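Long-range contacts in D-glycero-beta-D-manno-heptose-1,7-bisphosphate 7-phosphatase (Mesorhizobium loti, PDB 2O2X), which removes the 7-phosphate from D-glycero-beta-D-manno-heptose 1,7-bisphosphate in a magnesium-dependent hydrolysis on the ADP-heptose biosynthetic pathway: residues R156-G161 and L175-L180; L31-L36 and G72-V77; T13-W18 and C118-A123; V78-G83 and P134-N139. All coordinates share one frame; numbering follows the deposited sequence.

Contact 1. Residues R156-G161 and L175-L180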
loop_
_atom_site.group_PDB
_atom_site.type_symbol
_atom_site.label_atom_id
_atom_site.label_comp_id
_atom_site.label_asym_id
_atom_site.label_seq_id
_atom_site.Cartn_x
_atom_site.Cartn_y
_atom_site.Cartn_z
ATOM N N ARG A 156 -6.963 13.386 -4.599
ATOM C CA ARG A 156 -5.648 13.718 -5.143
ATOM C C ARG A 156 -4.575 12.655 -4.849
ATOM O O ARG A 156 -3.438 12.815 -5.264
ATOM C CB ARG A 156 -5.189 15.080 -4.627
ATOM C CG ARG A 156 -6.138 16.224 -5.014
ATOM C CD ARG A 156 -5.588 17.582 -4.592
ATOM N NE ARG A 156 -4.335 17.900 -5.268
ATOM C CZ ARG A 156 -3.199 18.291 -4.674
ATOM N NH1 ARG A 156 -3.107 18.434 -3.344
ATOM N NH2 ARG A 156 -2.133 18.554 -5.429
ATOM N N SER A 157 -4.928 11.589 -4.123
ATOM C CA SER A 157 -3.968 10.536 -3.766
ATOM C C SER A 157 -3.643 9.655 -4.948
ATOM O O SER A 157 -4.343 9.655 -5.971
ATOM C CB SER A 157 -4.541 9.705 -2.604
ATOM O OG SER A 157 -4.648 10.518 -1.431
ATOM N N LEU A 158 -2.540 8.914 -4.813
ATOM C CA LEU A 158 -2.093 7.992 -5.841
ATOM C C LEU A 158 -1.957 6.614 -5.224
ATOM O O LEU A 158 -1.761 6.490 -4.024
ATOM C CB LEU A 158 -0.716 8.442 -6.330
ATOM C CG LEU A 158 -0.600 9.911 -6.782
ATOM C CD1 LEU A 158 0.855 10.182 -7.169
ATOM C CD2 LEU A 158 -1.526 10.213 -7.946
ATOM N N ILE A 159 -2.083 5.583 -6.056
ATOM C CA ILE A 159 -1.870 4.210 -5.616
ATOM C C ILE A 159 -0.957 3.512 -6.615
ATOM O O ILE A 159 -1.037 3.774 -7.829
ATOM C CB ILE A 159 -3.171 3.410 -5.415
ATOM C CG1 ILE A 159 -2.872 2.026 -4.775
ATOM C CG2 ILE A 159 -4.007 3.323 -6.708
ATOM C CD1 ILE A 159 -4.043 1.379 -4.064
ATOM N N VAL A 160 -0.075 2.652 -6.104
ATOM C CA VAL A 160 0.825 1.828 -6.904
ATOM C C VAL A 160 0.696 0.390 -6.414
ATOM O O VAL A 160 0.737 0.130 -5.208
ATOM C CB VAL A 160 2.261 2.297 -6.760
ATOM C CG1 VAL A 160 3.142 1.496 -7.714
ATOM C CG2 VAL A 160 2.360 3.801 -6.970
ATOM N N GLY A 161 0.517 -0.550 -7.326
ATOM C CA GLY A 161 0.518 -1.966 -7.008
ATOM C C GLY A 161 0.695 -2.816 -8.242
ATOM O O GLY A 161 0.662 -2.263 -9.352
ATOM N N LEU A 175 -9.839 7.979 -6.017
ATOM C CA LEU A 175 -8.605 8.446 -6.641
ATOM C C LEU A 175 -8.830 8.609 -8.147
ATOM O O LEU A 175 -9.783 8.043 -8.682
ATOM C CB LEU A 175 -7.449 7.467 -6.401
ATOM C CG LEU A 175 -6.776 7.502 -5.026
ATOM C CD1 LEU A 175 -7.719 7.132 -3.888
ATOM C CD2 LEU A 175 -5.563 6.582 -5.052
ATOM N N ALA A 176 -7.956 9.362 -8.800
ATOM C CA ALA A 176 -8.015 9.580 -10.246
ATOM C C ALA A 176 -6.939 8.864 -11.060
ATOM O O ALA A 176 -7.044 8.783 -12.298
ATOM C CB ALA A 176 -7.933 11.064 -10.532
ATOM N N GLN A 177 -5.906 8.367 -10.372
ATOM C CA GLN A 177 -4.783 7.730 -11.030
ATOM C C GLN A 177 -4.191 6.663 -10.158
ATOM O O GLN A 177 -4.136 6.806 -8.938
ATOM C CB GLN A 177 -3.649 8.729 -11.255
ATOM C CG GLN A 177 -3.914 9.793 -12.258
ATOM C CD GLN A 177 -2.659 10.580 -12.534
ATOM O OE1 GLN A 177 -2.012 10.383 -13.564
ATOM N NE2 GLN A 177 -2.291 11.483 -11.603
ATOM N N GLY A 178 -3.696 5.618 -10.800
ATOM C CA GLY A 178 -2.833 4.645 -10.155
ATOM C C GLY A 178 -1.818 4.132 -11.152
ATOM O O GLY A 178 -2.002 4.277 -12.367
ATOM N N TRP A 179 -0.732 3.550 -10.648
ATOM C CA TRP A 179 0.343 2.978 -11.465
ATOM C C TRP A 179 0.349 1.489 -11.260
ATOM O O TRP A 179 0.369 0.991 -10.117
ATOM C CB TRP A 179 1.700 3.607 -11.087
ATOM C CG TRP A 179 2.015 4.824 -11.874
ATOM C CD1 TRP A 179 2.821 4.895 -12.986
ATOM C CD2 TRP A 179 1.475 6.132 -11.691
ATOM N NE1 TRP A 179 2.838 6.168 -13.473
ATOM C CE2 TRP A 179 2.016 6.946 -12.709
ATOM C CE3 TRP A 179 0.583 6.705 -10.755
ATOM C CZ2 TRP A 179 1.705 8.319 -12.828
ATOM C CZ3 TRP A 179 0.267 8.070 -10.890
ATOM C CH2 TRP A 179 0.839 8.843 -11.921
ATOM N N LEU A 180 0.293 0.757 -12.357
ATOM C CA LEU A 180 0.270 -0.687 -12.297
ATOM C C LEU A 180 1.627 -1.254 -12.645
ATOM O O LEU A 180 2.086 -1.240 -13.797
ATOM C CB LEU A 180 -0.825 -1.220 -13.218
ATOM C CG LEU A 180 -1.064 -2.722 -13.277
ATOM C CD1 LEU A 180 -1.510 -3.250 -11.935
ATOM C CD2 LEU A 180 -2.146 -3.028 -14.308
HETATM O O HOH W 1 -5.823 10.986 -7.722
#
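The indole of Trp179 turns an edge, not a face, to residues 156-161: Leu158 CD2 and the carbonyl oxygen of Ile159 both lie near its plane, with CD2 4.1 Å from Trp179 CZ3. Arg194, Leu196, Leu205 and Ala208, from strand 191-196 and helix 199-211, also touch the Trp179 side chain. The other flat group, the amide of Gln177, lies alongside Leu158, NE2 beside CD2, while its OE1 is bonded to Arg194. Leu158, Val160, Gln177 and Trp179 thus share one side of the parallel strand pair, which runs 16° off parallel; Ile159 and Leu180 occupy the other. There Leu175 comes in across Ile159 at about a right angle. Its CD2 rests 3.4 Å from Ser157 O and 4.0 Å from Ile159 CG2. An alanine here would probably lose this apolar cover over Ser157 O and the Leu158 carbonyl carbon and loosen the packing of Ile159. Gly178 has little choice: a beta-carbon on it would stand 2.9 Å from Ile159 CG2. Between the backbones, Trp179 N donates to Ile159 O at 2.8 Å, and Gly161 N to Trp179 O at 3.2 Å, nearly along the C=O axis. At the other end the strands spread, and a water bridges Ser157 O to Ala176 N. Ile159 N and Gln177 O, 3.7 Å apart, are buried without a partner. The pairing is therefore weak where the strands enter and firm where they end, beside Asp162, a magnesium ligand by similarity.

Contact 2. Residues L31-L36 and G72-V77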
loop_
_atom_site.group_PDB
_atom_site.type_symbol
_atom_site.label_atom_id
_atom_site.label_comp_id
_atom_site.label_asym_id
_atom_site.label_seq_id
_atom_site.Cartn_x
_atom_site.Cartn_y
_atom_site.Cartn_z
ATOM N N LEU A 31 -3.838 16.327 3.174
ATOM C CA LEU A 31 -2.755 15.984 2.253
ATOM C C LEU A 31 -3.191 14.781 1.412
ATOM O O LEU A 31 -3.878 13.880 1.917
ATOM C CB LEU A 31 -1.482 15.601 2.989
ATOM C CG LEU A 31 -0.712 16.723 3.672
ATOM C CD1 LEU A 31 0.462 16.146 4.438
ATOM C CD2 LEU A 31 -0.269 17.728 2.615
ATOM N N PRO A 32 -2.709 14.721 0.171
ATOM C CA PRO A 32 -2.784 13.463 -0.570
ATOM C C PRO A 32 -1.789 12.474 -0.010
ATOM O O PRO A 32 -0.833 12.870 0.650
ATOM C CB PRO A 32 -2.353 13.849 -1.988
ATOM C CG PRO A 32 -2.132 15.304 -1.987
ATOM C CD PRO A 32 -1.993 15.753 -0.586
ATOM N N ALA A 33 -2.049 11.193 -0.252
ATOM C CA ALA A 33 -1.154 10.119 0.159
ATOM C C ALA A 33 -0.678 9.352 -1.048
ATOM O O ALA A 33 -1.312 9.364 -2.109
ATOM C CB ALA A 33 -1.867 9.161 1.093
ATOM N N LEU A 34 0.445 8.682 -0.851
ATOM C CA LEU A 34 0.925 7.652 -1.750
ATOM C C LEU A 34 0.583 6.323 -1.130
ATOM O O LEU A 34 1.193 5.924 -0.140
ATOM C CB LEU A 34 2.436 7.755 -1.998
ATOM C CG LEU A 34 3.044 6.647 -2.879
ATOM C CD1 LEU A 34 2.482 6.665 -4.261
ATOM C CD2 LEU A 34 4.554 6.786 -2.903
ATOM N N PHE A 35 -0.393 5.633 -1.711
ATOM C CA PHE A 35 -0.752 4.279 -1.296
ATOM C C PHE A 35 0.088 3.268 -2.068
ATOM O O PHE A 35 0.184 3.359 -3.286
ATOM C CB PHE A 35 -2.232 3.984 -1.575
ATOM C CG PHE A 35 -3.204 4.747 -0.687
ATOM C CD1 PHE A 35 -3.508 4.286 0.594
ATOM C CD2 PHE A 35 -3.815 5.917 -1.129
ATOM C CE1 PHE A 35 -4.405 4.961 1.412
ATOM C CE2 PHE A 35 -4.723 6.585 -0.298
ATOM C CZ PHE A 35 -4.998 6.104 0.969
ATOM N N LEU A 36 0.632 2.282 -1.358
ATOM C CA LEU A 36 1.434 1.229 -1.954
ATOM C C LEU A 36 0.933 -0.119 -1.514
ATOM O O LEU A 36 0.788 -0.388 -0.325
ATOM C CB LEU A 36 2.900 1.334 -1.504
ATOM C CG LEU A 36 3.631 2.644 -1.851
ATOM C CD1 LEU A 36 5.046 2.645 -1.271
ATOM C CD2 LEU A 36 3.653 2.864 -3.358
ATOM N N GLY A 72 7.002 15.306 1.774
ATOM C CA GLY A 72 6.157 15.415 2.956
ATOM C C GLY A 72 4.771 14.809 2.809
ATOM O O GLY A 72 3.880 15.183 3.540
ATOM N N ILE A 73 4.653 13.824 1.896
ATOM C CA ILE A 73 3.425 13.102 1.554
ATOM C C ILE A 73 3.422 11.777 2.317
ATOM O O ILE A 73 4.402 11.035 2.214
ATOM C CB ILE A 73 3.407 12.844 0.001
ATOM C CG1 ILE A 73 3.235 14.198 -0.711
ATOM C CG2 ILE A 73 2.359 11.840 -0.446
ATOM C CD1 ILE A 73 2.094 15.019 -0.150
ATOM N N PRO A 74 2.356 11.499 3.101
ATOM C CA PRO A 74 2.367 10.216 3.806
ATOM C C PRO A 74 2.363 9.024 2.835
ATOM O O PRO A 74 1.678 9.059 1.789
ATOM C CB PRO A 74 1.076 10.239 4.625
ATOM C CG PRO A 74 0.252 11.258 4.001
ATOM C CD PRO A 74 1.122 12.257 3.365
ATOM N N VAL A 75 3.119 7.995 3.200
ATOM C CA VAL A 75 3.171 6.741 2.466
ATOM C C VAL A 75 2.424 5.685 3.251
ATOM O O VAL A 75 2.740 5.406 4.405
ATOM C CB VAL A 75 4.620 6.321 2.192
ATOM C CG1 VAL A 75 4.654 4.967 1.492
ATOM C CG2 VAL A 75 5.382 7.407 1.370
ATOM N N VAL A 76 1.383 5.131 2.636
ATOM C CA VAL A 76 0.458 4.228 3.295
ATOM C C VAL A 76 0.474 2.876 2.607
ATOM O O VAL A 76 0.154 2.761 1.423
ATOM C CB VAL A 76 -0.979 4.788 3.320
ATOM C CG1 VAL A 76 -1.919 3.833 4.011
ATOM C CG2 VAL A 76 -1.013 6.178 3.991
ATOM N N VAL A 77 0.885 1.847 3.359
ATOM C CA VAL A 77 0.926 0.472 2.836
ATOM C C VAL A 77 -0.449 -0.129 3.025
ATOM O O VAL A 77 -0.980 -0.095 4.131
ATOM C CB VAL A 77 1.990 -0.365 3.543
ATOM C CG1 VAL A 77 1.961 -1.818 3.018
ATOM C CG2 VAL A 77 3.386 0.254 3.337
#
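Phe35 holds CG anti to its carbonyl carbon (chi1 -70°), and Val76 holds CG1 anti to its backbone N (chi1 -180°), so the two side chains rise side by side from one face of the sheet. Phe35 CD1 comes 3.8 Å from Val76 CB, and CE1 is as near to Val76 CG1. On the other face Leu36, CG anti to its carbonyl carbon, crosses Val75 obliquely and sets CD1 3.6 Å from Val75 CG1. Between the two faces the backbones form a regular parallel ladder. Leu34 N donates to Pro74 O at 2.9 Å, Val76 N to Leu34 O, and Leu36 N to Val76 O, all nearly straight; CA-H...O contacts such as Phe35 CA to Val76 O at 3.2 Å accompany them. The ladder stops at Pro74, which has no N-H to offer. Pro32 O is consequently buried without a polar partner, covered by carbon instead: Pro74 CD lies 3.4 Å from it and Ile73 CG2 3.5 Å. Farther out, the Leu31 side chain crosses Pro74 obliquely, CD1 4.1 Å from Pro74 CD. The second segment starts at Gly72, whose positive phi ends helix 62-71 in a Schellman motif. That helix packs through Ile65, Ala68 and Asn69 on the face of Leu34, Leu36 and Val75, completing a beta-alpha-beta unit with both strands. Helix 141-150 packs on Phe35 and Val76 through Leu143, Ala146 and Leu150, and strand 158-161 lies against strand 34-36 in the sheet.

Contact 3. Residues T13-W18 and C118-A123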
loop_
_atom_site.group_PDB
_atom_site.type_symbol
_atom_site.label_atom_id
_atom_site.label_comp_id
_atom_site.label_asym_id
_atom_site.label_seq_id
_atom_site.Cartn_x
_atom_site.Cartn_y
_atom_site.Cartn_z
ATOM N N THR A 13 -7.925 -4.325 14.646
ATOM C CA THR A 13 -9.200 -3.677 14.925
ATOM C C THR A 13 -10.333 -4.700 14.884
ATOM O O THR A 13 -11.421 -4.453 15.390
ATOM C CB THR A 13 -9.470 -2.546 13.939
ATOM O OG1 THR A 13 -9.440 -3.084 12.609
ATOM C CG2 THR A 13 -8.384 -1.476 14.072
ATOM N N GLU A 14 -10.068 -5.842 14.258
ATOM C CA GLU A 14 -10.963 -6.994 14.244
ATOM C C GLU A 14 -10.113 -8.189 13.839
ATOM O O GLU A 14 -8.934 -8.013 13.508
ATOM C CB GLU A 14 -12.168 -6.775 13.333
ATOM C CG GLU A 14 -11.850 -6.266 11.991
ATOM C CD GLU A 14 -13.097 -6.086 11.135
ATOM O OE1 GLU A 14 -13.595 -7.085 10.596
ATOM O OE2 GLU A 14 -13.570 -4.949 10.982
ATOM N N PRO A 15 -10.655 -9.420 13.915
ATOM C CA PRO A 15 -9.746 -10.551 13.782
ATOM C C PRO A 15 -8.947 -10.574 12.468
ATOM O O PRO A 15 -7.854 -11.104 12.455
ATOM C CB PRO A 15 -10.671 -11.757 13.865
ATOM C CG PRO A 15 -11.807 -11.250 14.707
ATOM C CD PRO A 15 -12.029 -9.869 14.265
ATOM N N GLY A 16 -9.487 -9.990 11.406
ATOM C CA GLY A 16 -8.796 -9.999 10.123
ATOM C C GLY A 16 -8.307 -8.648 9.633
ATOM O O GLY A 16 -8.000 -8.515 8.453
ATOM N N VAL A 17 -8.209 -7.632 10.508
ATOM C CA VAL A 17 -7.763 -6.309 10.097
ATOM C C VAL A 17 -6.730 -5.735 11.040
ATOM O O VAL A 17 -6.972 -5.616 12.247
ATOM C CB VAL A 17 -8.911 -5.311 9.940
ATOM C CG1 VAL A 17 -8.366 -3.966 9.445
ATOM C CG2 VAL A 17 -9.991 -5.849 9.017
ATOM N N TRP A 18 -5.598 -5.330 10.470
ATOM C CA TRP A 18 -4.458 -4.756 11.172
ATOM C C TRP A 18 -4.313 -3.322 10.710
ATOM O O TRP A 18 -4.224 -3.076 9.497
ATOM C CB TRP A 18 -3.219 -5.553 10.784
ATOM C CG TRP A 18 -1.853 -5.079 11.235
ATOM C CD1 TRP A 18 -1.195 -3.959 10.853
ATOM C CD2 TRP A 18 -0.933 -5.810 12.055
ATOM N NE1 TRP A 18 0.032 -3.904 11.442
ATOM C CE2 TRP A 18 0.233 -5.039 12.168
ATOM C CE3 TRP A 18 -0.994 -7.036 12.715
ATOM C CZ2 TRP A 18 1.326 -5.442 12.935
ATOM C CZ3 TRP A 18 0.085 -7.442 13.451
ATOM C CH2 TRP A 18 1.228 -6.649 13.561
ATOM N N CYS A 118 -5.360 -6.729 5.535
ATOM C CA CYS A 118 -6.639 -7.454 5.591
ATOM C C CYS A 118 -6.423 -8.930 5.324
ATOM O O CYS A 118 -5.950 -9.295 4.251
ATOM C CB CYS A 118 -7.620 -6.897 4.596
ATOM S SG CYS A 118 -9.245 -7.735 4.769
ATOM N N ALA A 119 -6.798 -9.775 6.292
ATOM C CA ALA A 119 -6.589 -11.232 6.218
ATOM C C ALA A 119 -7.724 -11.983 5.538
ATOM O O ALA A 119 -7.525 -13.119 5.097
ATOM C CB ALA A 119 -6.393 -11.787 7.594
ATOM N N TYR A 120 -8.914 -11.400 5.512
ATOM C CA TYR A 120 -10.115 -12.135 5.120
ATOM C C TYR A 120 -10.069 -12.605 3.672
ATOM O O TYR A 120 -9.693 -11.847 2.762
ATOM C CB TYR A 120 -11.338 -11.251 5.287
ATOM C CG TYR A 120 -11.602 -10.777 6.708
ATOM C CD1 TYR A 120 -11.768 -11.682 7.751
ATOM C CD2 TYR A 120 -11.726 -9.422 7.003
ATOM C CE1 TYR A 120 -12.035 -11.238 9.070
ATOM C CE2 TYR A 120 -11.998 -8.976 8.311
ATOM C CZ TYR A 120 -12.153 -9.887 9.322
ATOM O OH TYR A 120 -12.404 -9.439 10.606
ATOM N N HIS A 121 -10.473 -13.848 3.423
ATOM C CA HIS A 121 -10.501 -14.364 2.061
ATOM C C HIS A 121 -11.527 -15.470 1.932
ATOM O O HIS A 121 -11.654 -16.291 2.838
ATOM C CB HIS A 121 -9.105 -14.877 1.685
ATOM C CG HIS A 121 -8.933 -15.236 0.238
ATOM N ND1 HIS A 121 -9.258 -16.477 -0.277
ATOM C CD2 HIS A 121 -8.432 -14.521 -0.796
ATOM C CE1 HIS A 121 -8.979 -16.497 -1.572
ATOM N NE2 HIS A 121 -8.468 -15.326 -1.911
ATOM N N GLU A 122 -12.160 -15.534 0.767
ATOM C CA GLU A 122 -13.232 -16.531 0.472
ATOM C C GLU A 122 -12.789 -17.979 0.604
ATOM O O GLU A 122 -13.611 -18.848 0.951
ATOM C CB GLU A 122 -13.800 -16.296 -0.926
ATOM C CG GLU A 122 -12.836 -16.495 -2.065
ATOM C CD GLU A 122 -12.811 -17.905 -2.615
ATOM O OE1 GLU A 122 -13.741 -18.704 -2.327
ATOM O OE2 GLU A 122 -11.853 -18.207 -3.368
ATOM N N ALA A 123 -11.512 -18.247 0.330
ATOM C CA ALA A 123 -10.964 -19.591 0.378
ATOM C C ALA A 123 -10.329 -19.930 1.704
ATOM O O ALA A 123 -9.606 -20.913 1.845
ATOM C CB ALA A 123 -9.961 -19.795 -0.763
#
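Val17 faces Cys118 as an antiparallel non-hydrogen-bonded pair at the end of the type I turn Glu14-Val17, and beyond it Ala119 N donates to Gly16 O at 2.8 Å, almost straight (172°) and on a lone pair of the carbonyl. Tyr120 then reaches back to the turn. Its hydroxyl donates to Glu14 OE1 at 2.6 Å, which takes it on its anti lone pair, and accepts a weak bond from Gly16 N at 3.1 Å. Glu14 OE1 also has a weak bond from His133, whose ring meets that of Tyr120. Gly16 CA lies over one face of the tyrosine, 3.7 Å from its centroid, in a CH-pi contact; a beta-carbon at this position would fall 2.4 Å from Tyr120 CE1. Val17 CG2 packs at 3.8 Å against Tyr120 CE2, its side chain about perpendicular to that of the tyrosine. A phenylalanine here lacks the hydroxyl and with it both bonds, which would probably leave the turn and Glu14 less firmly held. The whole is a beta-hairpin turn at the margin of the sheet, joined to the loop that follows strand 114-118 and leads on to the substrate-recognition residue Arg136, so assigned by similarity.

Contact 4. Residues V78-G83 and P134-N139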
loop_
_atom_site.group_PDB
_atom_site.type_symbol
_atom_site.label_atom_id
_atom_site.label_comp_id
_atom_site.label_asym_id
_atom_site.label_seq_id
_atom_site.Cartn_x
_atom_site.Cartn_y
_atom_site.Cartn_z
ATOM N N VAL A 78 -1.029 -0.672 1.968
ATOM C CA VAL A 78 -2.368 -1.309 2.025
ATOM C C VAL A 78 -2.217 -2.692 1.393
ATOM O O VAL A 78 -1.938 -2.828 0.203
ATOM C CB VAL A 78 -3.492 -0.483 1.336
ATOM C CG1 VAL A 78 -3.826 0.711 2.174
ATOM C CG2 VAL A 78 -3.100 -0.052 -0.090
ATOM N N THR A 79 -2.337 -3.735 2.204
ATOM C CA THR A 79 -1.936 -5.087 1.758
ATOM C C THR A 79 -2.993 -6.114 2.141
ATOM O O THR A 79 -3.430 -6.159 3.288
ATOM C CB THR A 79 -0.538 -5.492 2.312
ATOM O OG1 THR A 79 -0.215 -6.838 1.953
ATOM C CG2 THR A 79 -0.433 -5.383 3.809
ATOM N N ASN A 80 -3.377 -6.959 1.186
ATOM C CA ASN A 80 -4.171 -8.142 1.469
ATOM C C ASN A 80 -3.196 -9.260 1.867
ATOM O O ASN A 80 -2.197 -9.523 1.204
ATOM C CB ASN A 80 -4.945 -8.656 0.252
ATOM C CG ASN A 80 -6.130 -7.763 -0.199
ATOM O OD1 ASN A 80 -6.576 -6.853 0.508
ATOM N ND2 ASN A 80 -6.679 -8.075 -1.389
ATOM N N GLN A 81 -3.499 -9.917 2.977
ATOM C CA GLN A 81 -2.734 -11.029 3.511
ATOM C C GLN A 81 -3.624 -12.255 3.654
ATOM O O GLN A 81 -3.871 -12.759 4.774
ATOM C CB GLN A 81 -2.100 -10.602 4.843
ATOM C CG GLN A 81 -1.053 -9.490 4.693
ATOM C CD GLN A 81 0.248 -9.988 4.113
ATOM O OE1 GLN A 81 0.758 -11.048 4.511
ATOM N NE2 GLN A 81 0.815 -9.226 3.179
ATOM N N SER A 82 -4.103 -12.764 2.523
ATOM C CA SER A 82 -5.054 -13.883 2.533
ATOM C C SER A 82 -4.468 -15.149 3.109
ATOM O O SER A 82 -5.221 -16.015 3.548
ATOM C CB SER A 82 -5.559 -14.172 1.124
ATOM O OG SER A 82 -4.533 -14.743 0.328
ATOM N N GLY A 83 -3.146 -15.270 3.142
ATOM C CA GLY A 83 -2.524 -16.463 3.695
ATOM C C GLY A 83 -2.923 -16.677 5.139
ATOM O O GLY A 83 -2.897 -17.803 5.623
ATOM N N PRO A 134 -15.296 -5.529 3.236
ATOM C CA PRO A 134 -15.053 -4.158 2.799
ATOM C C PRO A 134 -13.576 -3.709 2.863
ATOM O O PRO A 134 -13.211 -2.779 2.140
ATOM C CB PRO A 134 -15.890 -3.309 3.756
ATOM C CG PRO A 134 -16.888 -4.186 4.296
ATOM C CD PRO A 134 -16.386 -5.602 4.232
HETATM N N MSE A 135 -12.760 -4.355 3.686
HETATM C CA MSE A 135 -11.342 -4.001 3.797
HETATM C C MSE A 135 -10.459 -4.747 2.830
HETATM O O MSE A 135 -9.272 -4.444 2.728
HETATM C CB MSE A 135 -10.811 -4.237 5.200
HETATM C CG MSE A 135 -11.494 -3.387 6.230
HETATM SE SE MSE A 135 -11.116 -1.479 6.094
HETATM C CE MSE A 135 -9.657 -1.409 6.862
ATOM N N ARG A 136 -11.004 -5.730 2.123
ATOM C CA ARG A 136 -10.195 -6.569 1.233
ATOM C C ARG A 136 -10.255 -5.960 -0.161
ATOM O O ARG A 136 -11.314 -5.895 -0.767
ATOM C CB ARG A 136 -10.686 -8.009 1.181
ATOM C CG ARG A 136 -9.810 -8.851 0.282
ATOM C CD ARG A 136 -10.395 -10.199 -0.066
ATOM N NE ARG A 136 -9.603 -10.876 -1.083
ATOM C CZ ARG A 136 -9.906 -10.924 -2.377
ATOM N NH1 ARG A 136 -11.023 -10.361 -2.857
ATOM N NH2 ARG A 136 -9.088 -11.586 -3.198
ATOM N N LYS A 137 -9.113 -5.524 -0.689
ATOM C CA LYS A 137 -9.024 -5.012 -2.074
ATOM C C LYS A 137 -9.507 -6.136 -2.981
ATOM O O LYS A 137 -9.137 -7.283 -2.764
ATOM C CB LYS A 137 -7.595 -4.616 -2.424
ATOM C CG LYS A 137 -6.968 -3.567 -1.540
ATOM C CD LYS A 137 -5.486 -3.321 -1.886
ATOM C CE LYS A 137 -4.592 -4.517 -1.589
ATOM N NZ LYS A 137 -3.152 -4.294 -2.015
ATOM N N PRO A 138 -10.303 -5.814 -4.031
ATOM C CA PRO A 138 -10.600 -4.494 -4.600
ATOM C C PRO A 138 -11.574 -3.565 -3.858
ATOM O O PRO A 138 -11.740 -2.411 -4.280
ATOM C CB PRO A 138 -11.140 -4.848 -5.992
ATOM C CG PRO A 138 -11.866 -6.138 -5.736
ATOM C CD PRO A 138 -10.933 -6.891 -4.823
ATOM N N ASN A 139 -12.199 -4.006 -2.773
ATOM C CA ASN A 139 -12.983 -3.080 -1.983
ATOM C C ASN A 139 -12.030 -2.011 -1.403
ATOM O O ASN A 139 -10.855 -2.303 -1.125
ATOM C CB ASN A 139 -13.783 -3.788 -0.897
ATOM C CG ASN A 139 -14.800 -4.769 -1.460
ATOM O OD1 ASN A 139 -15.463 -4.485 -2.448
ATOM N ND2 ASN A 139 -14.909 -5.927 -0.842
HETATM O O HOH W 2 -2.549 -7.135 -1.686
#
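Motifs II and III of the haloacid dehalogenase (HAD) phosphatase site meet here: the end of strand 75-80 carries Thr79, and the loop before helix 141-150 carries Lys137, both assigned by similarity to stabilising the phosphoryl group. Asn80 joins the two by reading the backbone of Lys137 with both ends of its amide. OD1 accepts from Lys137 N at 3.1 Å, and ND2 donates to Lys137 O at 2.9 Å, close to the amide plane and on a carbonyl lone pair; the pair of bonds fixes the rotation of the amide. ND2 also lies over one face of the Arg136 guanidinium and 3.6 Å from Arg136 CG. The lysine chain, bent at chi3 (-67°), crosses Asn80 obliquely, with CE 3.7 Å from OD1. Its NZ reaches Val78 O at 2.9 Å from above the carbonyl plane, and a water links it to Asn80 N. NZ also forms salt bridges with Asp166 and with Asp37, the nucleophile by similarity. Gln81 NE2, bonded to Asp39 as well, donates to Thr79 OG1 at 2.9 Å. With two carboxylates and a carbonyl around it, the ammonium group of Lys137 is likely to stay protonated, consistent with its assigned role in stabilising the phosphoryl group.

In the fold
All four contacts reach one mixed sheet. Contacts 2 and 1 each join the two strands of a beta-alpha-beta unit, in series along the chain, their centres about 10 Å apart, and strand 34-36 bonds directly to strand 158-161. Contact 4 continues strand 75-80 from contact 2, about 18 Å away between centres. Contact 3 opens first, at the N-terminus; its span encloses contact 2 and crosses contact 4, whose centre is about 8 Å off, the two being joined through Cys118 to Thr79 and Gln81. Contacts 1 and 3 lie on opposite sides of the chain's centre, their centres about 23 Å apart. The parallel core thus brings Asp37, Thr79 and Asp162, site residues by similarity, together at its strand ends, with Lys137 supplied by the loop before helix 141-150.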